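Local coordinates for NAD(P)H-flavin oxidoreductase (Staphylococcus epidermidis ATCC 12228, PDB 3GBH), which probably uses bound flavin mononucleotide to carry electrons from NAD(P)H to an acceptor, as in other members of the nitroreductase family, at residues R203-I206 / D207-R210; M146-Q149 / L150-A154; G165-K169 / E170-D174; R32-M35 / D36-T40. All blocks are in the same frame, centred on the assembly; numbering follows the deposited sequence.

Along the chain the order is interactions 4, 2, 3 and 1. Interactions 4 and 2 lie on helices 32-42 and 132-156, their centres about 12 Å apart, and touch where Leu150 and Thr153 pack on Ile38. Interaction 3 follows strand 160-164, an edge of the antiparallel sheet within this chain, and lies about 25 Å from interaction 4 (centres), on the opposite side of the chain's centre. Interaction 1 belongs to the far C-terminal loop, about 32 Å from interaction 3 between centres, yet both meet the same flavin mononucleotide, one at the phosphate and one at the ring. Interactions 1, 2 and 4 touch the second subunit, so cofactor binding and subunit assembly share parts of the fold.

Interaction 1 of 4, residues R203-I206 / D207-R210; sequences RLPI and DDVR. With FMN (flavin mononucleotide), chain H.
Ile206 CG1 and Arg210 CG both lie between their own backbone N and carbonyl carbon, with chi1 at 61° and 67°, and the arginine then bends again at chi2. The turn carries its guanidinium back so that one face lies over Ile206 CG1, toward the rim, while Ile206 CD1 comes within 3.7 Å of Arg210 NH2. The same group holds Asp207 end-on: NH1 at 3.1 Å and NH2 at 3.3 Å from the single oxygen OD1, which sits somewhat out of the guanidinium plane. Its remaining nitrogen, NE, forms a salt bridge with Asp36 of the second subunit, so its charge is probably shared between the two aspartates.

Two i to i+3 bonds, Asp208 N to Pro205 O at 2.9 Å and Val209 N to Ile206 O at 3.0 Å, make the 3-10 turn. Arg210 N adds an i to i+4 bond to Ile206 O, nearly in line with the C=O but bent at the hydrogen (140°), whereas Val209 N comes from above the carbonyl plane. Leu204 CD1 rests against Val209 CG1 at 3.5 Å.

Upstream, Arg203 NH2 donates to flavin mononucleotide O3P at 2.9 Å, the oxygen lying in the guanidinium plane. All this occupies the loop between strands 183-192 and 210-212, and Arg210 begins a strand that pairs in parallel with one of the second subunit, carrying the sheet across the interface.

Interaction 2 of 4, residues M146-Q149 / L150-A154; sequences MAMQ and LMLTA
Four main-chain hydrogen bonds link Met146 to Leu150, Ala147 to Met151, Met148 to Leu152 and Gln149 to Thr153, each from an N-H to the carbonyl four residues earlier; the first, Leu150 N to Met146 O, measures 2.8 Å. One side-chain bond is added to them. Thr153 OG1 donates to Gln149 O at 2.9 Å, and since Thr153 N reaches that oxygen from the other face of its plane, the carbonyl carries two donors and the buried hydroxyl is satisfied within the helix. The alpha-helical i to i+4 repeat thus appears in full along helix 132-156, which runs between strand 183-192 and helix 32-42 in this nitroreductase-type fold.

Apolar contacts follow the same spacing. Met146, a selenomethionine, lies alongside Leu150 and points the same way, its SE 3.8 Å from Leu150 CD1; both also pack on Ala42. The chain of selenomethionine Met148 bends at chi2 (74°) and again beyond, which returns its methyl toward the helix: CE comes to 3.8 Å from Leu152 CG. Met148 further packs on Gln149 of the second subunit, and Gln149 on Met148 of that subunit, while Gln149 NE2 is bonded to Lys41 O.

Interaction 3 of 4, residues G165-K169 / E170-D174; sequences GGFDK and ENIAD. With FMN (flavin mononucleotide), chain H.
Asp168 reaches forward to Asn171 through a short and nearly straight hydrogen bond, ND2 to OD2 at 2.7 Å with an N-H...O angle of 176°. Asp168 CG lies opposite its backbone N (chi1 -176°), which extends the carboxylate over the start of the next turn. The amide and carboxylate planes stand almost perpendicular: OD2 lies in the Asn171 amide plane, and ND2 meets it on the syn side, 17° out of the carboxylate plane. Asn171 N adds a weak bond to OD1 at 3.3 Å. Asp168 is also the centre of an inverse gamma turn, and its own carbonyl takes a weak bond from Ile172 N at 3.1 Å.

Ile172, in helix 172-176, points its CB back at this turn. Its CG2 meets the edge of the Phe167 ring, 4.0 Å from CE2, and Lys169 CG lies over one face of that ring, toward the rim, 3.9 Å above the plane. This loop from strand 160-164 into the helix is a connection that also lines the flavin pocket: Gly166 N donates to flavin mononucleotide O4 at 3.0 Å, and Gly165 N adds a weak bond to the same oxygen. With no side chains here, the backbone can come right up to the cofactor ring. Phe167 and Ile172 pack on Pro185 and Ile87 of the sheet. A water bridges Lys169 O and Ala173 N, donating to the first and accepting from the second.

Interaction 4 of 4, residues R32-M35 / D36-T40; sequences REEM and DEIIT
Asp36 opens the second half of helix 32-42 by donating its N-H to Arg32 O at 2.8 Å, close to the axis of that carbonyl, while its CB packs on the same oxygen. Its carboxylate has its strongest partner elsewhere, Arg210 of the second subunit.

Glu37 follows, bonded through its backbone to Glu33 O. Its carboxylate meets that of Glu34 obliquely, the planes turned 44° to each other, and the two OE1 atoms of Glu34 and Glu37 come to 3.9 Å; Glu33 OE2 is 4.4 Å from Glu37 OE2. Arg7 sits by this group, with a salt bridge to Glu34 and a long, weak pairing with Glu37, and His157 ND1 is hydrogen-bonded to Glu34 OE2.

Ile38 N then reaches Glu34 O at 3.0 Å in an almost straight bond, and with CG1 opposite its carbonyl carbon (chi1 -67°) the branch lies back over that oxygen, CG1 to O 3.4 Å. Ile39 N bonds to Met35 O in the same way, and its CD1 touches CG of selenomethionine Met35 at 3.9 Å. At Thr40, OG1 donates to Asp36 O at 2.7 Å, on the opposite face of that carbonyl from Thr40 N.

The chemistry is thus divided round one helix. Ile39 packs on strand 54-59, Ile38 toward helix 132-156, and Met35 on Phe212 of the second subunit, whereas Glu34 and Glu37 come close, and Arg7 probably eases the repulsion between them and may help keep Glu34 ionised.

Interaction 1 of 4, residues R203-I206 / D207-R210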
loop_
_atom_site.group_PDB
_atom_site.type_symbol
_atom_site.label_atom_id
_atom_site.label_comp_id
_atom_site.label_asym_id
_atom_site.label_seq_id
_atom_site.Cartn_x
_atom_site.Cartn_y
_atom_site.Cartn_z
ATOM N N ARG B 203 -1.471 -24.155 -0.868
ATOM C CA ARG B 203 -2.400 -23.701 0.164
ATOM C C ARG B 203 -3.764 -23.451 -0.480
ATOM O O ARG B 203 -3.848 -23.121 -1.668
ATOM C CB ARG B 203 -1.882 -22.456 0.867
ATOM C CG ARG B 203 -0.608 -22.670 1.657
ATOM C CD ARG B 203 -0.806 -23.607 2.853
ATOM N NE ARG B 203 0.386 -23.701 3.671
ATOM C CZ ARG B 203 1.453 -24.441 3.354
ATOM N NH1 ARG B 203 1.482 -25.166 2.240
ATOM N NH2 ARG B 203 2.504 -24.465 4.148
ATOM N N LEU B 204 -4.804 -23.629 0.329
ATOM C CA LEU B 204 -6.190 -23.365 -0.053
ATOM C C LEU B 204 -6.338 -21.899 -0.474
ATOM O O LEU B 204 -5.642 -21.040 0.056
ATOM C CB LEU B 204 -7.112 -23.598 1.166
ATOM C CG LEU B 204 -7.501 -25.013 1.608
ATOM C CD1 LEU B 204 -8.157 -24.997 2.996
ATOM C CD2 LEU B 204 -8.430 -25.686 0.602
ATOM N N PRO B 205 -7.285 -21.600 -1.372
ATOM C CA PRO B 205 -7.597 -20.210 -1.665
ATOM C C PRO B 205 -8.174 -19.585 -0.413
ATOM O O PRO B 205 -8.907 -20.274 0.324
ATOM C CB PRO B 205 -8.691 -20.294 -2.732
ATOM C CG PRO B 205 -8.735 -21.689 -3.172
ATOM C CD PRO B 205 -8.123 -22.535 -2.135
ATOM N N ILE B 206 -7.888 -18.320 -0.158
ATOM C CA ILE B 206 -8.276 -17.770 1.142
ATOM C C ILE B 206 -9.794 -17.689 1.307
ATOM O O ILE B 206 -10.287 -17.736 2.437
ATOM C CB ILE B 206 -7.575 -16.418 1.502
ATOM C CG1 ILE B 206 -7.907 -15.332 0.484
ATOM C CG2 ILE B 206 -6.057 -16.639 1.673
ATOM C CD1 ILE B 206 -7.679 -13.930 1.035
ATOM N N ASP B 207 -10.531 -17.615 0.196
ATOM C CA ASP B 207 -12.003 -17.684 0.234
ATOM C C ASP B 207 -12.553 -18.949 0.914
ATOM O O ASP B 207 -13.723 -18.980 1.329
ATOM C CB ASP B 207 -12.589 -17.640 -1.167
ATOM C CG ASP B 207 -12.728 -16.248 -1.697
ATOM O OD1 ASP B 207 -12.652 -15.289 -0.899
ATOM O OD2 ASP B 207 -12.927 -16.123 -2.926
ATOM N N ASP B 208 -11.734 -19.988 1.012
ATOM C CA ASP B 208 -12.160 -21.227 1.673
ATOM C C ASP B 208 -11.842 -21.287 3.158
ATOM O O ASP B 208 -12.270 -22.230 3.848
ATOM C CB ASP B 208 -11.556 -22.419 0.930
ATOM C CG ASP B 208 -12.138 -22.553 -0.468
ATOM O OD1 ASP B 208 -13.319 -22.192 -0.625
ATOM O OD2 ASP B 208 -11.431 -22.934 -1.423
ATOM N N VAL B 209 -11.102 -20.299 3.665
ATOM C CA VAL B 209 -10.643 -20.328 5.038
ATOM C C VAL B 209 -11.010 -19.094 5.850
ATOM O O VAL B 209 -10.859 -19.123 7.048
ATOM C CB VAL B 209 -9.119 -20.535 5.117
ATOM C CG1 VAL B 209 -8.710 -21.826 4.375
ATOM C CG2 VAL B 209 -8.377 -19.363 4.576
ATOM N N ARG B 210 -11.449 -17.997 5.224
ATOM C CA ARG B 210 -11.798 -16.820 5.989
ATOM C C ARG B 210 -13.037 -16.186 5.432
ATOM O O ARG B 210 -13.268 -16.262 4.231
ATOM C CB ARG B 210 -10.654 -15.783 5.983
ATOM C CG ARG B 210 -10.352 -15.120 4.627
ATOM C CD ARG B 210 -11.099 -13.768 4.440
ATOM N NE ARG B 210 -10.877 -13.185 3.117
ATOM C CZ ARG B 210 -11.531 -13.529 2.019
ATOM N NH1 ARG B 210 -12.455 -14.484 2.044
ATOM N NH2 ARG B 210 -11.263 -12.915 0.881
HETATM N N1 FMN H . 6.258 -33.895 8.371
HETATM C C2 FMN H . 6.873 -35.136 8.461
HETATM O O2 FMN H . 7.697 -35.508 7.619
HETATM N N3 FMN H . 6.541 -35.971 9.495
HETATM C C4 FMN H . 5.611 -35.584 10.463
HETATM O O4 FMN H . 5.330 -36.372 11.386
HETATM C C4A FMN H . 4.987 -34.351 10.359
HETATM N N5 FMN H . 4.031 -33.941 11.272
HETATM C C5A FMN H . 3.675 -32.611 11.353
HETATM C C6 FMN H . 2.998 -32.110 12.478
HETATM C C7 FMN H . 2.648 -30.779 12.557
HETATM C C7M FMN H . 1.918 -30.258 13.766
HETATM C C8 FMN H . 2.953 -29.923 11.493
HETATM C C8M FMN H . 2.611 -28.466 11.509
HETATM C C9 FMN H . 3.616 -30.416 10.383
HETATM C C9A FMN H . 4.000 -31.757 10.290
HETATM N N10 FMN H . 4.690 -32.261 9.177
HETATM C C10 FMN H . 5.313 -33.504 9.292
HETATM C "C1'" FMN H . 5.123 -31.342 8.053
HETATM C "C2'" FMN H . 3.893 -31.063 7.189
HETATM O "O2'" FMN H . 3.613 -32.163 6.339
HETATM C "C3'" FMN H . 4.133 -29.788 6.372
HETATM O "O3'" FMN H . 4.228 -28.696 7.252
HETATM C "C4'" FMN H . 3.059 -29.504 5.323
HETATM O "O4'" FMN H . 3.080 -30.540 4.340
HETATM C "C5'" FMN H . 3.301 -28.143 4.676
HETATM O "O5'" FMN H . 4.566 -28.129 4.026
HETATM P P FMN H . 5.661 -27.035 4.422
HETATM O O1P FMN H . 6.885 -27.212 3.571
HETATM O O2P FMN H . 5.941 -27.184 5.889
HETATM O O3P FMN H . 5.103 -25.648 4.207
#

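Interaction 2 of 4, residues M146-Q149 / L150-A154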
loop_
_atom_site.group_PDB
_atom_site.type_symbol
_atom_site.label_atom_id
_atom_site.label_comp_id
_atom_site.label_asym_id
_atom_site.label_seq_id
_atom_site.Cartn_x
_atom_site.Cartn_y
_atom_site.Cartn_z
HETATM N N MSE B 146 4.885 -20.428 20.269
HETATM C CA MSE B 146 6.336 -20.348 20.412
HETATM C C MSE B 146 7.022 -21.153 19.305
HETATM O O MSE B 146 7.966 -20.684 18.698
HETATM C CB MSE B 146 6.738 -20.832 21.799
HETATM C CG MSE B 146 8.190 -20.711 22.144
HETATM SE SE MSE B 146 9.239 -22.182 21.441
HETATM C CE MSE B 146 8.438 -23.620 22.542
ATOM N N ALA B 147 6.518 -22.344 19.024
ATOM C CA ALA B 147 7.091 -23.191 17.967
ATOM C C ALA B 147 7.152 -22.501 16.587
ATOM O O ALA B 147 8.186 -22.604 15.882
ATOM C CB ALA B 147 6.334 -24.518 17.862
HETATM N N MSE B 148 6.088 -21.770 16.211
HETATM C CA MSE B 148 6.093 -21.083 14.919
HETATM C C MSE B 148 7.191 -20.028 14.920
HETATM O O MSE B 148 7.966 -19.915 13.990
HETATM C CB MSE B 148 4.744 -20.412 14.646
HETATM C CG MSE B 148 4.668 -19.783 13.274
HETATM SE SE MSE B 148 4.470 -21.126 11.861
HETATM C CE MSE B 148 6.233 -20.967 11.016
ATOM N N GLN B 149 7.243 -19.223 15.970
ATOM C CA GLN B 149 8.257 -18.211 16.055
ATOM C C GLN B 149 9.667 -18.841 16.088
ATOM O O GLN B 149 10.590 -18.294 15.507
ATOM C CB GLN B 149 7.974 -17.273 17.222
ATOM C CG GLN B 149 8.851 -16.062 17.291
ATOM C CD GLN B 149 8.202 -14.933 18.075
ATOM O OE1 GLN B 149 7.170 -14.415 17.685
ATOM N NE2 GLN B 149 8.822 -14.550 19.191
ATOM N N LEU B 150 9.828 -20.009 16.714
ATOM C CA LEU B 150 11.128 -20.718 16.683
ATOM C C LEU B 150 11.524 -21.112 15.252
ATOM O O LEU B 150 12.667 -20.922 14.838
ATOM C CB LEU B 150 11.064 -21.963 17.567
ATOM C CG LEU B 150 12.396 -22.586 17.962
ATOM C CD1 LEU B 150 12.206 -23.341 19.286
ATOM C CD2 LEU B 150 12.957 -23.454 16.836
HETATM N N MSE B 151 10.571 -21.633 14.489
HETATM C CA MSE B 151 10.847 -22.032 13.102
HETATM C C MSE B 151 11.215 -20.854 12.204
HETATM O O MSE B 151 12.128 -20.955 11.378
HETATM C CB MSE B 151 9.671 -22.819 12.534
HETATM C CG MSE B 151 9.459 -24.166 13.216
HETATM SE SE MSE B 151 8.179 -25.255 12.215
HETATM C CE MSE B 151 6.550 -24.637 13.121
ATOM N N LEU B 152 10.548 -19.718 12.398
ATOM C CA LEU B 152 10.874 -18.515 11.638
ATOM C C LEU B 152 12.260 -17.990 12.005
ATOM O O LEU B 152 13.079 -17.685 11.133
ATOM C CB LEU B 152 9.788 -17.429 11.811
ATOM C CG LEU B 152 8.456 -17.847 11.175
ATOM C CD1 LEU B 152 7.287 -16.950 11.617
ATOM C CD2 LEU B 152 8.566 -17.881 9.683
ATOM N N THR B 153 12.540 -17.923 13.298
ATOM C CA THR B 153 13.851 -17.440 13.771
ATOM C C THR B 153 14.966 -18.357 13.314
ATOM O O THR B 153 16.025 -17.898 12.895
ATOM C CB THR B 153 13.908 -17.276 15.322
ATOM O OG1 THR B 153 12.828 -16.434 15.726
ATOM C CG2 THR B 153 15.250 -16.613 15.726
ATOM N N ALA B 154 14.719 -19.666 13.365
ATOM C CA ALA B 154 15.711 -20.629 12.869
ATOM C C ALA B 154 16.031 -20.323 11.400
ATOM O O ALA B 154 17.221 -20.230 10.988
ATOM C CB ALA B 154 15.189 -22.074 13.044
#

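Interaction 3 of 4, residues G165-K169 / E170-D174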
loop_
_atom_site.group_PDB
_atom_site.type_symbol
_atom_site.label_atom_id
_atom_site.label_comp_id
_atom_site.label_asym_id
_atom_site.label_seq_id
_atom_site.Cartn_x
_atom_site.Cartn_y
_atom_site.Cartn_z
ATOM N N GLY B 165 4.719 -34.366 14.141
ATOM C CA GLY B 165 3.700 -34.829 15.070
ATOM C C GLY B 165 3.670 -36.339 15.095
ATOM O O GLY B 165 3.108 -36.931 15.998
ATOM N N GLY B 166 4.338 -36.961 14.125
ATOM C CA GLY B 166 4.369 -38.395 13.991
ATOM C C GLY B 166 5.407 -39.073 14.848
ATOM O O GLY B 166 6.295 -39.739 14.324
ATOM N N PHE B 167 5.288 -38.908 16.165
ATOM C CA PHE B 167 6.127 -39.627 17.111
ATOM C C PHE B 167 5.272 -40.201 18.243
ATOM O O PHE B 167 4.113 -39.815 18.415
ATOM C CB PHE B 167 7.311 -38.750 17.614
ATOM C CG PHE B 167 6.916 -37.518 18.383
ATOM C CD1 PHE B 167 6.422 -36.401 17.738
ATOM C CD2 PHE B 167 7.100 -37.455 19.754
ATOM C CE1 PHE B 167 6.088 -35.261 18.443
ATOM C CE2 PHE B 167 6.765 -36.339 20.446
ATOM C CZ PHE B 167 6.253 -35.239 19.803
ATOM N N ASP B 168 5.857 -41.122 18.996
ATOM C CA ASP B 168 5.166 -41.816 20.097
ATOM C C ASP B 168 5.008 -40.906 21.313
ATOM O O ASP B 168 5.831 -40.909 22.217
ATOM C CB ASP B 168 5.931 -43.095 20.455
ATOM C CG ASP B 168 5.236 -43.936 21.526
ATOM O OD1 ASP B 168 4.171 -43.522 22.042
ATOM O OD2 ASP B 168 5.793 -45.000 21.866
ATOM N N LYS B 169 3.917 -40.155 21.327
ATOM C CA LYS B 169 3.609 -39.234 22.416
ATOM C C LYS B 169 3.247 -39.911 23.738
ATOM O O LYS B 169 3.407 -39.324 24.810
ATOM C CB LYS B 169 2.477 -38.329 21.967
ATOM C CG LYS B 169 2.982 -37.314 20.945
ATOM C CD LYS B 169 1.846 -36.507 20.367
ATOM C CE LYS B 169 2.352 -35.548 19.327
ATOM N NZ LYS B 169 1.257 -34.962 18.531
ATOM N N GLU B 170 2.751 -41.133 23.660
ATOM C CA GLU B 170 2.428 -41.898 24.863
ATOM C C GLU B 170 3.648 -42.203 25.723
ATOM O O GLU B 170 3.537 -42.309 26.926
ATOM C CB GLU B 170 1.765 -43.218 24.490
ATOM C CG GLU B 170 0.425 -43.066 23.814
ATOM C CD GLU B 170 -0.628 -42.443 24.716
ATOM O OE1 GLU B 170 -0.844 -42.984 25.830
ATOM O OE2 GLU B 170 -1.233 -41.414 24.308
ATOM N N ASN B 171 4.800 -42.384 25.095
ATOM C CA ASN B 171 5.989 -42.886 25.781
ATOM C C ASN B 171 7.160 -41.909 25.789
ATOM O O ASN B 171 8.131 -42.122 26.503
ATOM C CB ASN B 171 6.417 -44.197 25.166
ATOM C CG ASN B 171 5.387 -45.275 25.350
ATOM O OD1 ASN B 171 5.038 -45.643 26.476
ATOM N ND2 ASN B 171 4.885 -45.793 24.243
ATOM N N ILE B 172 7.066 -40.825 25.040
ATOM C CA ILE B 172 8.244 -39.981 24.852
ATOM C C ILE B 172 8.747 -39.313 26.143
ATOM O O ILE B 172 9.970 -39.248 26.374
ATOM C CB ILE B 172 8.028 -38.936 23.713
ATOM C CG1 ILE B 172 9.364 -38.281 23.333
ATOM C CG2 ILE B 172 6.916 -37.965 24.076
ATOM C CD1 ILE B 172 10.411 -39.302 22.741
ATOM N N ALA B 173 7.836 -38.824 26.986
ATOM C CA ALA B 173 8.241 -38.219 28.281
ATOM C C ALA B 173 9.055 -39.189 29.117
ATOM O O ALA B 173 10.134 -38.852 29.619
ATOM C CB ALA B 173 7.019 -37.717 29.091
ATOM N N ASP B 174 8.541 -40.407 29.265
ATOM C CA ASP B 174 9.245 -41.425 30.025
ATOM C C ASP B 174 10.638 -41.727 29.461
ATOM O O ASP B 174 11.587 -41.969 30.217
ATOM C CB ASP B 174 8.436 -42.728 30.061
ATOM C CG ASP B 174 7.118 -42.597 30.839
ATOM O OD1 ASP B 174 7.083 -41.870 31.873
ATOM O OD2 ASP B 174 6.119 -43.235 30.406
HETATM N N1 FMN H . 6.258 -33.895 8.371
HETATM C C2 FMN H . 6.873 -35.136 8.461
HETATM O O2 FMN H . 7.697 -35.508 7.619
HETATM N N3 FMN H . 6.541 -35.971 9.495
HETATM C C4 FMN H . 5.611 -35.584 10.463
HETATM O O4 FMN H . 5.330 -36.372 11.386
HETATM C C4A FMN H . 4.987 -34.351 10.359
HETATM N N5 FMN H . 4.031 -33.941 11.272
HETATM C C5A FMN H . 3.675 -32.611 11.353
HETATM C C6 FMN H . 2.998 -32.110 12.478
HETATM C C7 FMN H . 2.648 -30.779 12.557
HETATM C C7M FMN H . 1.918 -30.258 13.766
HETATM C C8 FMN H . 2.953 -29.923 11.493
HETATM C C8M FMN H . 2.611 -28.466 11.509
HETATM C C9 FMN H . 3.616 -30.416 10.383
HETATM C C9A FMN H . 4.000 -31.757 10.290
HETATM N N10 FMN H . 4.690 -32.261 9.177
HETATM C C10 FMN H . 5.313 -33.504 9.292
HETATM C "C1'" FMN H . 5.123 -31.342 8.053
HETATM C "C2'" FMN H . 3.893 -31.063 7.189
HETATM O "O2'" FMN H . 3.613 -32.163 6.339
HETATM C "C3'" FMN H . 4.133 -29.788 6.372
HETATM O "O3'" FMN H . 4.228 -28.696 7.252
HETATM C "C4'" FMN H . 3.059 -29.504 5.323
HETATM O "O4'" FMN H . 3.080 -30.540 4.340
HETATM C "C5'" FMN H . 3.301 -28.143 4.676
HETATM O "O5'" FMN H . 4.566 -28.129 4.026
HETATM P P FMN H . 5.661 -27.035 4.422
HETATM O O1P FMN H . 6.885 -27.212 3.571
HETATM O O2P FMN H . 5.941 -27.184 5.889
HETATM O O3P FMN H . 5.103 -25.648 4.207
HETATM O O HOH W 1 4.782 -38.741 27.058
#

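Interaction 4 of 4, residues R32-M35 / D36-T40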
loop_
_atom_site.group_PDB
_atom_site.type_symbol
_atom_site.label_atom_id
_atom_site.label_comp_id
_atom_site.label_asym_id
_atom_site.label_seq_id
_atom_site.Cartn_x
_atom_site.Cartn_y
_atom_site.Cartn_z
ATOM N N ARG B 32 26.040 -23.828 20.579
ATOM C CA ARG B 32 25.069 -23.489 21.651
ATOM C C ARG B 32 24.640 -22.046 21.704
ATOM O O ARG B 32 23.479 -21.790 21.928
ATOM C CB ARG B 32 25.533 -23.911 23.040
ATOM C CG ARG B 32 25.248 -25.362 23.247
ATOM C CD ARG B 32 25.256 -25.826 24.683
ATOM N NE ARG B 32 25.256 -27.289 24.735
ATOM C CZ ARG B 32 25.244 -27.981 25.860
ATOM N NH1 ARG B 32 25.269 -27.358 27.034
ATOM N NH2 ARG B 32 25.233 -29.303 25.808
ATOM N N GLU B 33 25.569 -21.128 21.457
ATOM C CA GLU B 33 25.295 -19.679 21.488
ATOM C C GLU B 33 24.179 -19.384 20.510
ATOM O O GLU B 33 23.246 -18.649 20.798
ATOM C CB GLU B 33 26.581 -18.867 21.147
ATOM C CG GLU B 33 26.564 -17.351 21.530
ATOM C CD GLU B 33 27.897 -16.594 21.174
ATOM O OE1 GLU B 33 28.955 -17.261 20.974
ATOM O OE2 GLU B 33 27.884 -15.327 21.116
ATOM N N GLU B 34 24.248 -20.021 19.354
ATOM C CA GLU B 34 23.275 -19.815 18.332
ATOM C C GLU B 34 21.916 -20.459 18.666
ATOM O O GLU B 34 20.882 -19.817 18.517
ATOM C CB GLU B 34 23.830 -20.367 17.040
ATOM C CG GLU B 34 22.991 -20.042 15.900
ATOM C CD GLU B 34 23.493 -18.925 15.058
ATOM O OE1 GLU B 34 24.163 -17.988 15.554
ATOM O OE2 GLU B 34 23.179 -18.983 13.869
HETATM N N MSE B 35 21.907 -21.720 19.109
HETATM C CA MSE B 35 20.646 -22.342 19.547
HETATM C C MSE B 35 19.961 -21.525 20.652
HETATM O O MSE B 35 18.727 -21.401 20.689
HETATM C CB MSE B 35 20.922 -23.752 20.080
HETATM C CG MSE B 35 19.647 -24.524 20.436
HETATM SE SE MSE B 35 18.605 -24.951 18.849
HETATM C CE MSE B 35 19.687 -26.399 18.168
ATOM N N ASP B 36 20.763 -21.016 21.581
ATOM C CA ASP B 36 20.242 -20.180 22.655
ATOM C C ASP B 36 19.658 -18.842 22.153
ATOM O O ASP B 36 18.651 -18.392 22.668
ATOM C CB ASP B 36 21.305 -19.956 23.724
ATOM C CG ASP B 36 21.444 -21.151 24.663
ATOM O OD1 ASP B 36 20.694 -22.136 24.496
ATOM O OD2 ASP B 36 22.316 -21.101 25.540
ATOM N N GLU B 37 20.292 -18.222 21.152
ATOM C CA GLU B 37 19.734 -17.024 20.510
ATOM C C GLU B 37 18.389 -17.322 19.882
ATOM O O GLU B 37 17.414 -16.593 20.084
ATOM C CB GLU B 37 20.659 -16.485 19.414
ATOM C CG GLU B 37 21.884 -15.805 19.896
ATOM C CD GLU B 37 22.805 -15.355 18.728
ATOM O OE1 GLU B 37 22.290 -15.252 17.585
ATOM O OE2 GLU B 37 24.018 -15.109 18.946
ATOM N N ILE B 38 18.328 -18.420 19.134
ATOM C CA ILE B 38 17.081 -18.887 18.549
ATOM C C ILE B 38 15.987 -19.101 19.591
ATOM O O ILE B 38 14.875 -18.626 19.431
ATOM C CB ILE B 38 17.317 -20.175 17.720
ATOM C CG1 ILE B 38 18.179 -19.853 16.481
ATOM C CG2 ILE B 38 15.998 -20.821 17.344
ATOM C CD1 ILE B 38 18.736 -21.120 15.754
ATOM N N ILE B 39 16.290 -19.804 20.669
ATOM C CA ILE B 39 15.275 -20.055 21.706
ATOM C C ILE B 39 14.902 -18.773 22.467
ATOM O O ILE B 39 13.739 -18.544 22.801
ATOM C CB ILE B 39 15.744 -21.160 22.663
ATOM C CG1 ILE B 39 15.818 -22.494 21.894
ATOM C CG2 ILE B 39 14.781 -21.299 23.877
ATOM C CD1 ILE B 39 16.612 -23.581 22.644
ATOM N N THR B 40 15.879 -17.928 22.749
ATOM C CA THR B 40 15.594 -16.657 23.389
ATOM C C THR B 40 14.522 -15.862 22.581
ATOM O O THR B 40 13.540 -15.405 23.155
ATOM C CB THR B 40 16.879 -15.839 23.571
ATOM O OG1 THR B 40 17.783 -16.552 24.430
ATOM C CG2 THR B 40 16.595 -14.438 24.180
#